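Putative transcriptional regulator (Streptomyces coelicolor A3, PDB 2PQQ) probably binds cyclic AMP through the N-terminal domain described here and, with its remaining C-terminal part, probably binds DNA to regulate transcription. Local coordinates at residues Pro11-Leu16 and Gln112-Val117; Asp5-Asn10 and Ala22-Ser27; Asp37-Glu42 and Glu78-Leu83; Arg48-Thr53 and Gly89-Thr94. All coordinates share one frame; numbering follows the deposited sequence.

Contact 1 (Pro11-Leu16 and Gln112-Val117); sequences PLFAAL and QPWLNV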
loop_
_atom_site.group_PDB
_atom_site.type_symbol
_atom_site.label_atom_id
_atom_site.label_comp_id
_atom_site.label_asym_id
_atom_site.label_seq_id
_atom_site.Cartn_x
_atom_site.Cartn_y
_atom_site.Cartn_z
ATOM N N PRO A 11 17.842 3.958 -1.384
ATOM C CA PRO A 11 17.214 3.431 -2.599
ATOM C C PRO A 11 17.267 4.357 -3.830
ATOM O O PRO A 11 16.870 3.943 -4.924
ATOM C CB PRO A 11 15.746 3.248 -2.175
ATOM C CG PRO A 11 15.790 3.200 -0.665
ATOM C CD PRO A 11 16.842 4.205 -0.336
ATOM N N LEU A 12 17.728 5.586 -3.671
ATOM C CA LEU A 12 17.761 6.490 -4.819
ATOM C C LEU A 12 19.102 6.452 -5.525
ATOM O O LEU A 12 19.148 6.331 -6.761
ATOM C CB LEU A 12 17.442 7.939 -4.424
ATOM C CG LEU A 12 17.415 8.939 -5.588
ATOM C CD1 LEU A 12 16.498 8.479 -6.754
ATOM C CD2 LEU A 12 17.013 10.376 -5.104
ATOM N N PHE A 13 20.183 6.572 -4.741
ATOM C CA PHE A 13 21.537 6.739 -5.302
ATOM C C PHE A 13 22.388 5.475 -5.189
ATOM O O PHE A 13 23.590 5.511 -5.463
ATOM C CB PHE A 13 22.268 7.886 -4.613
ATOM C CG PHE A 13 21.599 9.218 -4.757
ATOM C CD1 PHE A 13 21.210 9.701 -6.013
ATOM C CD2 PHE A 13 21.394 10.019 -3.637
ATOM C CE1 PHE A 13 20.621 10.964 -6.136
ATOM C CE2 PHE A 13 20.824 11.270 -3.755
ATOM C CZ PHE A 13 20.420 11.752 -4.996
ATOM N N ALA A 14 21.763 4.366 -4.781
ATOM C CA ALA A 14 22.492 3.131 -4.499
ATOM C C ALA A 14 23.295 2.622 -5.693
ATOM O O ALA A 14 24.374 2.057 -5.514
ATOM C CB ALA A 14 21.546 2.027 -3.971
ATOM N N ALA A 15 22.785 2.831 -6.909
ATOM C CA ALA A 15 23.417 2.234 -8.097
ATOM C C ALA A 15 24.413 3.150 -8.806
ATOM O O ALA A 15 25.034 2.751 -9.793
ATOM C CB ALA A 15 22.365 1.731 -9.080
ATOM N N LEU A 16 24.577 4.363 -8.296
ATOM C CA LEU A 16 25.474 5.337 -8.912
ATOM C C LEU A 16 26.883 4.804 -8.865
ATOM O O LEU A 16 27.295 4.201 -7.842
ATOM C CB LEU A 16 25.398 6.687 -8.182
ATOM C CG LEU A 16 24.160 7.606 -8.281
ATOM C CD1 LEU A 16 24.549 8.988 -7.789
ATOM C CD2 LEU A 16 23.556 7.704 -9.709
ATOM N N GLN A 112 19.006 19.858 -13.139
ATOM C CA GLN A 112 19.254 20.104 -14.554
ATOM C C GLN A 112 20.738 20.266 -14.930
ATOM O O GLN A 112 21.190 19.674 -15.923
ATOM C CB GLN A 112 18.461 21.327 -15.067
ATOM C CG GLN A 112 18.194 21.214 -16.526
ATOM C CD GLN A 112 17.744 19.805 -16.880
ATOM O OE1 GLN A 112 18.465 19.052 -17.540
ATOM N NE2 GLN A 112 16.576 19.428 -16.410
ATOM N N PRO A 113 21.498 21.082 -14.170
ATOM C CA PRO A 113 22.918 21.183 -14.519
ATOM C C PRO A 113 23.626 19.832 -14.404
ATOM O O PRO A 113 24.524 19.554 -15.171
ATOM C CB PRO A 113 23.465 22.146 -13.468
ATOM C CG PRO A 113 22.258 22.970 -13.073
ATOM C CD PRO A 113 21.169 21.949 -13.028
ATOM N N TRP A 114 23.251 19.025 -13.421
ATOM C CA TRP A 114 23.885 17.726 -13.275
ATOM C C TRP A 114 23.539 16.836 -14.460
ATOM O O TRP A 114 24.431 16.287 -15.097
ATOM C CB TRP A 114 23.527 17.100 -11.935
ATOM C CG TRP A 114 24.141 15.754 -11.678
ATOM C CD1 TRP A 114 25.272 15.194 -12.279
ATOM C CD2 TRP A 114 23.680 14.803 -10.729
ATOM N NE1 TRP A 114 25.501 13.940 -11.749
ATOM C CE2 TRP A 114 24.556 13.690 -10.786
ATOM C CE3 TRP A 114 22.609 14.781 -9.825
ATOM C CZ2 TRP A 114 24.377 12.565 -9.980
ATOM C CZ3 TRP A 114 22.436 13.655 -9.022
ATOM C CH2 TRP A 114 23.312 12.561 -9.121
ATOM N N LEU A 115 22.253 16.748 -14.802
ATOM C CA LEU A 115 21.834 15.960 -15.980
ATOM C C LEU A 115 22.480 16.438 -17.277
ATOM O O LEU A 115 22.810 15.621 -18.130
ATOM C CB LEU A 115 20.309 15.913 -16.133
ATOM C CG LEU A 115 19.482 15.476 -14.920
ATOM C CD1 LEU A 115 17.996 15.297 -15.335
ATOM C CD2 LEU A 115 20.034 14.210 -14.252
ATOM N N ASN A 116 22.680 17.747 -17.407
ATOM C CA ASN A 116 23.365 18.331 -18.569
ATOM C C ASN A 116 24.828 17.928 -18.680
ATOM O O ASN A 116 25.343 17.765 -19.771
ATOM C CB ASN A 116 23.276 19.859 -18.533
ATOM C CG ASN A 116 21.867 20.370 -18.782
ATOM O OD1 ASN A 116 21.646 21.571 -18.990
ATOM N ND2 ASN A 116 20.899 19.461 -18.741
ATOM N N VAL A 117 25.497 17.789 -17.545
ATOM C CA VAL A 117 26.892 17.353 -17.510
ATOM C C VAL A 117 27.010 15.834 -17.729
ATOM O O VAL A 117 27.987 15.347 -18.316
ATOM C CB VAL A 117 27.530 17.774 -16.153
ATOM C CG1 VAL A 117 28.767 16.981 -15.835
ATOM C CG2 VAL A 117 27.817 19.276 -16.160
#
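The backbones at Leu-16 and Trp-114 remain 13.2 Å apart between their CA atoms, too far for any main-chain bond, and long side chains span the gap between the N-terminal loop and helix 111-117. On the loop side a type I turn runs from Phe-13 to Leu-16, and it sends two apolar groups to the same target. That target is the outer corner of the Trp-114 benzo ring. The indole is extended by a first torsion that sets CG anti to the backbone N (chi1 -180°), which carries CH2 out from the helix. Leu-16 arrives from the opposing direction, its CD1 lying 4.0 Å from Trp-114 CH2, near the plane of the indole and so at its edge. Phe-13 touches the same corner more lightly, with CE1 4.3 Å from Trp-114 CH2. This places a second carbon at the indole edge, not over its face. One face of the Phe-13 ring carries Leu-12 CG, 3.8 Å above its plane and offset toward the rim. Leu-24 of helix 18-27 touches Phe-13, Leu-16 and Trp-114 alike, joining loop and helix through a third element. All three contact residues are buried, and the union is one of apolar carbons. The indole NE1 is hydrogen-bonded to Glu-23 of helix 18-27, so its polar edge is satisfied there, while the benzo end meets carbon from the loop, an interaction of shape and burial rather than of charge.

Contact 2 (Asp5-Asn10 and Ala22-Ser27); sequences DVLRRN and AELRAS. With FMT (formic acid), chain E.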
loop_
_atom_site.group_PDB
_atom_site.type_symbol
_atom_site.label_atom_id
_atom_site.label_comp_id
_atom_site.label_asym_id
_atom_site.label_seq_id
_atom_site.Cartn_x
_atom_site.Cartn_y
_atom_site.Cartn_z
ATOM N N ASP A 5 30.453 6.804 -0.076
ATOM C CA ASP A 5 29.638 5.687 0.346
ATOM C C ASP A 5 28.452 6.205 1.123
ATOM O O ASP A 5 27.356 5.679 0.962
ATOM C CB ASP A 5 30.445 4.662 1.174
ATOM C CG ASP A 5 29.598 3.460 1.619
ATOM O OD1 ASP A 5 29.867 2.912 2.705
ATOM O OD2 ASP A 5 28.656 3.055 0.893
ATOM N N VAL A 6 28.659 7.259 1.923
ATOM C CA VAL A 6 27.550 7.885 2.677
ATOM C C VAL A 6 26.374 8.285 1.795
ATOM O O VAL A 6 25.223 8.307 2.260
ATOM C CB VAL A 6 28.021 9.080 3.560
ATOM C CG1 VAL A 6 28.279 10.335 2.730
ATOM C CG2 VAL A 6 27.018 9.359 4.727
ATOM N N LEU A 7 26.650 8.599 0.524
ATOM C CA LEU A 7 25.595 9.062 -0.366
ATOM C C LEU A 7 24.849 7.919 -1.035
ATOM O O LEU A 7 23.831 8.144 -1.678
ATOM C CB LEU A 7 26.145 10.030 -1.418
ATOM C CG LEU A 7 26.859 11.282 -0.898
ATOM C CD1 LEU A 7 27.367 12.109 -2.080
ATOM C CD2 LEU A 7 25.955 12.127 0.035
ATOM N N ARG A 8 25.341 6.698 -0.875
ATOM C CA ARG A 8 24.783 5.568 -1.609
ATOM C C ARG A 8 23.994 4.563 -0.763
ATOM O O ARG A 8 23.465 3.585 -1.301
ATOM C CB ARG A 8 25.896 4.864 -2.375
ATOM C CG ARG A 8 26.471 5.724 -3.510
ATOM C CD ARG A 8 27.338 4.842 -4.427
ATOM N NE ARG A 8 28.457 4.208 -3.732
ATOM C CZ ARG A 8 29.675 4.732 -3.628
ATOM N NH1 ARG A 8 29.932 5.933 -4.146
ATOM N NH2 ARG A 8 30.625 4.065 -2.985
ATOM N N ARG A 9 23.903 4.806 0.542
ATOM C CA ARG A 9 23.155 3.917 1.445
ATOM C C ARG A 9 21.663 4.260 1.487
ATOM O O ARG A 9 21.082 4.546 2.543
ATOM C CB ARG A 9 23.800 3.877 2.834
ATOM C CG ARG A 9 25.211 3.284 2.825
ATOM C CD ARG A 9 25.202 1.825 2.311
ATOM N NE ARG A 9 26.498 1.151 2.434
ATOM C CZ ARG A 9 26.669 -0.173 2.382
ATOM N NH1 ARG A 9 25.625 -0.983 2.211
ATOM N NH2 ARG A 9 27.885 -0.699 2.509
ATOM N N ASN A 10 21.043 4.208 0.314
ATOM C CA ASN A 10 19.661 4.622 0.138
ATOM C C ASN A 10 19.162 4.153 -1.236
ATOM O O ASN A 10 19.965 3.966 -2.153
ATOM C CB ASN A 10 19.559 6.141 0.272
ATOM C CG ASN A 10 20.227 6.883 -0.889
ATOM O OD1 ASN A 10 19.626 7.044 -1.949
ATOM N ND2 ASN A 10 21.453 7.381 -0.672
ATOM N N ALA A 22 30.668 11.268 -7.332
ATOM C CA ALA A 22 31.500 12.466 -7.227
ATOM C C ALA A 22 30.749 13.734 -7.707
ATOM O O ALA A 22 30.813 14.787 -7.051
ATOM C CB ALA A 22 32.821 12.261 -7.983
ATOM N N GLU A 23 30.012 13.616 -8.814
ATOM C CA GLU A 23 29.246 14.733 -9.378
ATOM C C GLU A 23 28.135 15.176 -8.425
ATOM O O GLU A 23 27.955 16.365 -8.190
ATOM C CB GLU A 23 28.612 14.353 -10.718
ATOM C CG GLU A 23 29.603 13.935 -11.813
ATOM C CD GLU A 23 28.904 13.266 -13.010
ATOM O OE1 GLU A 23 27.788 12.731 -12.843
ATOM O OE2 GLU A 23 29.469 13.288 -14.117
ATOM N N LEU A 24 27.392 14.194 -7.924
ATOM C CA LEU A 24 26.401 14.362 -6.854
ATOM C C LEU A 24 26.986 15.137 -5.678
ATOM O O LEU A 24 26.405 16.138 -5.250
ATOM C CB LEU A 24 25.908 12.995 -6.385
ATOM C CG LEU A 24 24.914 12.988 -5.215
ATOM C CD1 LEU A 24 23.642 13.919 -5.438
ATOM C CD2 LEU A 24 24.537 11.531 -4.910
ATOM N N ARG A 25 28.123 14.676 -5.163
ATOM C CA ARG A 25 28.779 15.325 -4.026
ATOM C C ARG A 25 29.174 16.768 -4.310
ATOM O O ARG A 25 28.906 17.647 -3.493
ATOM C CB ARG A 25 29.999 14.526 -3.546
ATOM C CG ARG A 25 30.763 15.172 -2.399
ATOM C CD ARG A 25 29.853 15.453 -1.220
ATOM N NE ARG A 25 30.520 16.175 -0.132
ATOM C CZ ARG A 25 30.426 17.481 0.074
ATOM N NH1 ARG A 25 29.713 18.244 -0.754
ATOM N NH2 ARG A 25 31.045 18.026 1.108
ATOM N N ALA A 26 29.775 17.022 -5.476
ATOM C CA ALA A 26 30.181 18.392 -5.837
ATOM C C ALA A 26 28.956 19.309 -5.978
ATOM O O ALA A 26 29.034 20.512 -5.724
ATOM C CB ALA A 26 30.977 18.393 -7.123
ATOM N N SER A 27 27.831 18.715 -6.369
ATOM C CA SER A 27 26.583 19.476 -6.593
ATOM C C SER A 27 25.876 19.873 -5.321
ATOM O O SER A 27 25.051 20.786 -5.332
ATOM C CB SER A 27 25.642 18.662 -7.462
ATOM O OG SER A 27 26.171 18.616 -8.767
HETATM C C FMT E . 31.872 13.666 1.490
HETATM O O1 FMT E . 31.618 14.698 2.122
HETATM O O2 FMT E . 32.282 13.662 0.327
#
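Arg-25 and Leu-24, neighbours on helix 18-27, both meet Leu-7 of the N-terminal segment, and Arg-25 repays being followed outward atom by atom. Its CB lies 3.9 Å from Leu-7 CD1; the two side chains cross at about a right angle, and the leucine methyl meets the arginine at its root. Beyond this point the chain bends at chi2 and runs beside a formic acid molecule (perhaps as formate), probably derived from the crystallisation liquor. CG and then CD pass its O2, with Arg-25 CD 3.4 Å from formic acid O2. NE donates to formic acid O1 at 2.9 Å, a fairly straight bond (159°) that brings the oxygen to the guanidinium edge. At the far end NH2 stands 3.5 Å from the same O1, which is proximity rather than a bond. An alanine here would keep the CB contact with Leu-7 but would probably leave the formic acid without its NE donor and open a gap beside Asp-4 and Leu-104. With CG anti to its backbone N (chi1 177°), Leu-24 turns CD2 to Leu-7, 4.0 Å from Leu-7 CD1. The pairing belongs to a wider apolar layer: Leu-7 and Arg-25 pack on Leu-104, and Leu-24 on Leu-106, of strand 101-107, while Leu-24 also reaches Trp-114 of helix 111-117. The N-terminal segment is thereby joined to both helix 18-27 and the sheet.

Contact 3 (Asp37-Glu42 and Glu78-Leu83); sequences DTLFHE and ELIGEL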
loop_
_atom_site.group_PDB
_atom_site.type_symbol
_atom_site.label_atom_id
_atom_site.label_comp_id
_atom_site.label_asym_id
_atom_site.label_seq_id
_atom_site.Cartn_x
_atom_site.Cartn_y
_atom_site.Cartn_z
ATOM N N ASP A 37 17.691 23.527 16.530
ATOM C CA ASP A 37 17.464 24.188 15.236
ATOM C C ASP A 37 16.421 23.406 14.461
ATOM O O ASP A 37 16.368 22.182 14.574
ATOM C CB ASP A 37 18.747 24.237 14.402
ATOM C CG ASP A 37 19.628 25.444 14.732
ATOM O OD1 ASP A 37 19.287 26.220 15.639
ATOM O OD2 ASP A 37 20.670 25.612 14.057
ATOM N N THR A 38 15.592 24.102 13.684
ATOM C CA THR A 38 14.668 23.416 12.805
ATOM C C THR A 38 15.226 23.413 11.389
ATOM O O THR A 38 15.641 24.454 10.870
ATOM C CB THR A 38 13.229 24.008 12.819
ATOM O OG1 THR A 38 13.143 25.087 11.881
ATOM C CG2 THR A 38 12.822 24.495 14.197
ATOM N N LEU A 39 15.265 22.226 10.780
ATOM C CA LEU A 39 15.668 22.077 9.376
ATOM C C LEU A 39 14.645 22.702 8.417
ATOM O O LEU A 39 14.989 23.420 7.451
ATOM C CB LEU A 39 15.834 20.587 9.037
ATOM C CG LEU A 39 16.346 20.219 7.649
ATOM C CD1 LEU A 39 17.724 20.831 7.425
ATOM C CD2 LEU A 39 16.410 18.707 7.500
ATOM N N PHE A 40 13.393 22.340 8.621
ATOM C CA PHE A 40 12.298 22.989 7.936
ATOM C C PHE A 40 11.050 22.812 8.767
ATOM O O PHE A 40 11.014 21.974 9.664
ATOM C CB PHE A 40 12.104 22.463 6.483
ATOM C CG PHE A 40 12.052 20.941 6.372
ATOM C CD1 PHE A 40 13.115 20.237 5.808
ATOM C CD2 PHE A 40 10.946 20.225 6.833
ATOM C CE1 PHE A 40 13.064 18.841 5.680
ATOM C CE2 PHE A 40 10.891 18.846 6.723
ATOM C CZ PHE A 40 11.958 18.143 6.165
ATOM N N HIS A 41 10.036 23.625 8.489
ATOM C CA HIS A 41 8.771 23.545 9.205
ATOM C C HIS A 41 7.742 22.849 8.354
ATOM O O HIS A 41 7.701 23.070 7.152
ATOM C CB HIS A 41 8.251 24.948 9.524
ATOM C CG HIS A 41 8.987 25.624 10.638
ATOM N ND1 HIS A 41 10.047 26.478 10.419
ATOM C CD2 HIS A 41 8.832 25.552 11.980
ATOM C CE1 HIS A 41 10.496 26.927 11.577
ATOM N NE2 HIS A 41 9.783 26.371 12.543
ATOM N N GLU A 42 6.877 22.050 8.967
ATOM C CA GLU A 42 5.742 21.488 8.230
ATOM C C GLU A 42 4.946 22.604 7.537
ATOM O O GLU A 42 4.670 23.656 8.139
ATOM C CB GLU A 42 4.854 20.682 9.175
ATOM C CG GLU A 42 3.679 19.990 8.517
ATOM C CD GLU A 42 2.737 19.363 9.517
ATOM O OE1 GLU A 42 3.051 19.314 10.743
ATOM O OE2 GLU A 42 1.662 18.929 9.075
ATOM N N GLU A 78 21.084 8.596 6.207
ATOM C CA GLU A 78 19.665 8.486 5.880
ATOM C C GLU A 78 19.130 9.771 5.235
ATOM O O GLU A 78 19.638 10.870 5.488
ATOM C CB GLU A 78 18.846 8.156 7.124
ATOM C CG GLU A 78 19.154 6.774 7.729
ATOM C CD GLU A 78 18.499 6.562 9.071
ATOM O OE1 GLU A 78 19.240 6.365 10.057
ATOM O OE2 GLU A 78 17.251 6.562 9.150
ATOM N N LEU A 79 18.080 9.623 4.427
ATOM C CA LEU A 79 17.570 10.718 3.627
ATOM C C LEU A 79 16.375 11.426 4.261
ATOM O O LEU A 79 15.574 10.810 4.958
ATOM C CB LEU A 79 17.189 10.209 2.232
ATOM C CG LEU A 79 18.290 10.094 1.173
ATOM C CD1 LEU A 79 19.546 9.439 1.722
ATOM C CD2 LEU A 79 17.740 9.306 -0.010
ATOM N N ILE A 80 16.266 12.721 3.977
ATOM C CA ILE A 80 15.109 13.530 4.353
ATOM C C ILE A 80 14.644 14.221 3.088
ATOM O O ILE A 80 15.481 14.768 2.327
ATOM C CB ILE A 80 15.472 14.568 5.474
ATOM C CG1 ILE A 80 16.163 13.873 6.666
ATOM C CG2 ILE A 80 14.241 15.323 5.947
ATOM C CD1 ILE A 80 16.642 14.834 7.810
ATOM N N GLY A 81 13.336 14.156 2.822
ATOM C CA GLY A 81 12.706 14.904 1.719
ATOM C C GLY A 81 13.095 14.436 0.321
ATOM O O GLY A 81 13.118 15.219 -0.626
ATOM N N GLU A 82 13.363 13.143 0.197
ATOM C CA GLU A 82 13.863 12.524 -1.041
ATOM C C GLU A 82 13.105 12.939 -2.299
ATOM O O GLU A 82 13.716 13.421 -3.252
ATOM C CB GLU A 82 13.813 10.997 -0.926
ATOM C CG GLU A 82 14.377 10.315 -2.150
ATOM C CD GLU A 82 13.982 8.861 -2.278
ATOM O OE1 GLU A 82 13.635 8.203 -1.257
ATOM O OE2 GLU A 82 14.054 8.388 -3.431
ATOM N N LEU A 83 11.784 12.725 -2.308
ATOM C CA LEU A 83 11.020 12.937 -3.546
ATOM C C LEU A 83 10.820 14.429 -3.871
ATOM O O LEU A 83 10.514 14.790 -5.008
ATOM C CB LEU A 83 9.690 12.156 -3.529
ATOM C CG LEU A 83 9.856 10.622 -3.507
ATOM C CD1 LEU A 83 8.534 9.899 -3.571
ATOM C CD2 LEU A 83 10.751 10.161 -4.641
#
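Phe-40 and Leu-39 face Ile-80 across the interior of the cyclic nucleotide-binding domain, whose antiparallel strands form the beta jelly roll of this family. The CA atoms of Leu-39 and Ile-80 are 9.9 Å apart, so the two segments meet through side chains without a hydrogen bond between them. The contact illustrates how a beta-branched residue can serve two neighbours at once. One branch of Ile-80, CG2, is anti to the backbone N and goes to Phe-40; the other continues through CG1 to CD1 and goes to Leu-39. The tight part is the first. CG2 of Ile-80 lies 3.6 Å from Phe-40 CZ and 3.7 Å from Phe-40 CE1, near the ring plane, so the methyl meets the ring edge. With CG between its backbone N and carbonyl carbon (chi1 50°), the phenyl swings inward and presents its CZ-CE1 edge to Ile-80. Val-57 and Leu-59 of strand 57-62 close further on Ile-80, and Tyr-50 on Phe-40. The looser part is Leu-39, which stays partly exposed and touches Ile-80 tip to tip. Beyond Ile-80 the chain enters Gly-81 and Glu-82, the start of what is probably the phosphate-binding cassette, as in CRP relatives. In this crystal Asp-147 of the third subunit, another copy of the protein, packs on Ile-80 and accepts a hydrogen bond from Glu-82 N. On the looser side, the closest approach is Leu-39 CD2 to Ile-80 CD1, 3.9 Å.

Contact 4 (Arg48-Thr53 and Gly89-Thr94); sequences RLYVVT and GPRTAT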
loop_
_atom_site.group_PDB
_atom_site.type_symbol
_atom_site.label_atom_id
_atom_site.label_comp_id
_atom_site.label_asym_id
_atom_site.label_seq_id
_atom_site.Cartn_x
_atom_site.Cartn_y
_atom_site.Cartn_z
ATOM N N ARG A 48 14.191 20.277 -1.729
ATOM C CA ARG A 48 15.528 19.767 -1.437
ATOM C C ARG A 48 15.438 18.410 -0.796
ATOM O O ARG A 48 14.566 18.178 0.033
ATOM C CB ARG A 48 16.251 20.654 -0.405
ATOM C CG ARG A 48 16.781 21.948 -0.886
ATOM C CD ARG A 48 17.343 22.707 0.302
ATOM N NE ARG A 48 18.694 23.209 0.042
ATOM C CZ ARG A 48 19.474 23.797 0.957
ATOM N NH1 ARG A 48 19.048 23.963 2.210
ATOM N NH2 ARG A 48 20.690 24.209 0.623
ATOM N N LEU A 49 16.370 17.565 -1.132
ATOM C CA LEU A 49 16.675 16.332 -0.469
ATOM C C LEU A 49 17.875 16.546 0.420
ATOM O O LEU A 49 18.695 17.329 0.087
ATOM C CB LEU A 49 17.024 15.349 -1.553
ATOM C CG LEU A 49 17.858 14.115 -1.409
ATOM C CD1 LEU A 49 17.624 13.257 -2.581
ATOM C CD2 LEU A 49 19.264 14.433 -1.278
ATOM N N TYR A 50 17.949 15.864 1.552
ATOM C CA TYR A 50 19.124 15.952 2.424
ATOM C C TYR A 50 19.631 14.545 2.694
ATOM O O TYR A 50 18.845 13.597 2.742
ATOM C CB TYR A 50 18.797 16.615 3.777
ATOM C CG TYR A 50 18.220 18.015 3.728
ATOM C CD1 TYR A 50 19.035 19.141 3.899
ATOM C CD2 TYR A 50 16.845 18.215 3.540
ATOM C CE1 TYR A 50 18.485 20.453 3.827
ATOM C CE2 TYR A 50 16.288 19.511 3.494
ATOM C CZ TYR A 50 17.112 20.613 3.623
ATOM O OH TYR A 50 16.536 21.878 3.617
ATOM N N VAL A 51 20.910 14.391 2.921
ATOM C CA VAL A 51 21.472 13.176 3.471
ATOM C C VAL A 51 22.118 13.613 4.751
ATOM O O VAL A 51 22.888 14.513 4.745
ATOM C CB VAL A 51 22.515 12.571 2.526
ATOM C CG1 VAL A 51 23.230 11.463 3.168
ATOM C CG2 VAL A 51 21.883 12.108 1.244
ATOM N N VAL A 52 21.680 13.061 5.866
ATOM C CA VAL A 52 22.298 13.413 7.141
ATOM C C VAL A 52 23.700 12.788 7.169
ATOM O O VAL A 52 23.842 11.580 6.934
ATOM C CB VAL A 52 21.464 12.888 8.369
ATOM C CG1 VAL A 52 22.231 13.074 9.670
ATOM C CG2 VAL A 52 20.144 13.595 8.453
ATOM N N THR A 53 24.724 13.573 7.493
ATOM C CA THR A 53 26.071 12.999 7.610
ATOM C C THR A 53 26.568 12.855 9.069
ATOM O O THR A 53 27.497 12.085 9.346
ATOM C CB THR A 53 27.096 13.743 6.728
ATOM O OG1 THR A 53 27.283 15.066 7.228
ATOM C CG2 THR A 53 26.583 13.844 5.278
ATOM N N GLY A 89 7.088 20.430 -3.234
ATOM C CA GLY A 89 5.751 20.606 -2.683
ATOM C C GLY A 89 5.880 20.864 -1.193
ATOM O O GLY A 89 6.966 20.778 -0.654
ATOM N N PRO A 90 4.778 21.219 -0.521
ATOM C CA PRO A 90 4.956 21.614 0.885
ATOM C C PRO A 90 5.451 20.469 1.783
ATOM O O PRO A 90 5.062 19.314 1.585
ATOM C CB PRO A 90 3.568 22.121 1.305
ATOM C CG PRO A 90 2.606 21.615 0.291
ATOM C CD PRO A 90 3.380 21.317 -0.985
ATOM N N ARG A 91 6.322 20.787 2.740
ATOM C CA ARG A 91 6.767 19.793 3.730
ATOM C C ARG A 91 5.595 19.239 4.547
ATOM O O ARG A 91 4.690 19.984 4.960
ATOM C CB ARG A 91 7.826 20.367 4.669
ATOM C CG ARG A 91 9.060 20.869 3.980
ATOM C CD ARG A 91 9.837 19.742 3.311
ATOM N NE ARG A 91 11.156 20.211 2.877
ATOM C CZ ARG A 91 11.972 19.530 2.076
ATOM N NH1 ARG A 91 11.615 18.349 1.594
ATOM N NH2 ARG A 91 13.142 20.050 1.737
ATOM N N THR A 92 5.625 17.933 4.764
ATOM C CA THR A 92 4.562 17.230 5.491
ATOM C C THR A 92 4.971 17.036 6.956
ATOM O O THR A 92 4.164 16.618 7.782
ATOM C CB THR A 92 4.271 15.856 4.848
ATOM O OG1 THR A 92 5.497 15.136 4.713
ATOM C CG2 THR A 92 3.661 16.011 3.469
ATOM N N ALA A 93 6.217 17.376 7.270
ATOM C CA ALA A 93 6.723 17.311 8.637
ATOM C C ALA A 93 7.686 18.457 9.001
ATOM O O ALA A 93 8.232 19.128 8.122
ATOM C CB ALA A 93 7.400 15.964 8.875
ATOM N N THR A 94 7.873 18.674 10.309
ATOM C CA THR A 94 8.927 19.544 10.821
ATOM C C THR A 94 10.135 18.681 11.197
ATOM O O THR A 94 9.982 17.613 11.761
ATOM C CB THR A 94 8.432 20.358 12.043
ATOM O OG1 THR A 94 7.363 21.210 11.619
ATOM C CG2 THR A 94 9.555 21.228 12.627
HETATM O O HOH W 1 14.020 22.396 2.960
#
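The Tyr-50 ring and the Arg-91 guanidinium meet at an oblique angle, their planes 43° apart, with the arginine NH2 at the ring's edge, 3.6 Å from Tyr-50 CE2. A water also lies at that ring edge. Around the guanidinium rim are the same water and the carbonyl oxygen of Arg-48, both near its plane, while Phe-40 makes a cation-pi contact with the group. These residues stand inside the beta jelly roll of the cyclic nucleotide-binding domain, and Arg-91 probably corresponds to the cassette arginine that grips the cyclic phosphate in CRP relatives. In this structure the arginine reaches across to strand 45-54. A bend at chi2 (-66°) turns the end of the chain so that NH2 can donate to Arg-48 O at 2.9 Å along a nearly straight N-H (164°), reaching the carbonyl somewhat off its plane. NH1 adds a weak bond to the same Arg-48 oxygen at 3.3 Å, and this uneven pair probably limits turning of the group. The Arg-48 side chain touches NH2 through CB alone, its charged end leading away. Replacing Arg-91 with a leucine would probably leave Arg-48 O without these two donors and let the water lose an anchor, while Phe-40 would lose its cationic partner. That water accepts from Arg-91 NH2 at 2.8 Å and lies 2.7 Å from Tyr-50 OH, bridging the two side chains.

All four contacts are mainly buried, but their chemistry follows their place in the fold. Contact 2 is made by helix 18-27 itself, which also packs on contact 1, and the two tie the N-terminal segment to the helical side; both are chiefly apolar, and one polar bond between them joins the two. Contact 2 has the more open rim, where an arginine binds a formic acid probably from the crystallisation liquor. Contacts 3 and 4, with centres about 2 Å apart, lie in the beta domain and are directly linked by the backbone bond between Ile-80 and Tyr-50. There contact 3 supplies hydrocarbon packing, whereas contact 4 adds a charge and a water.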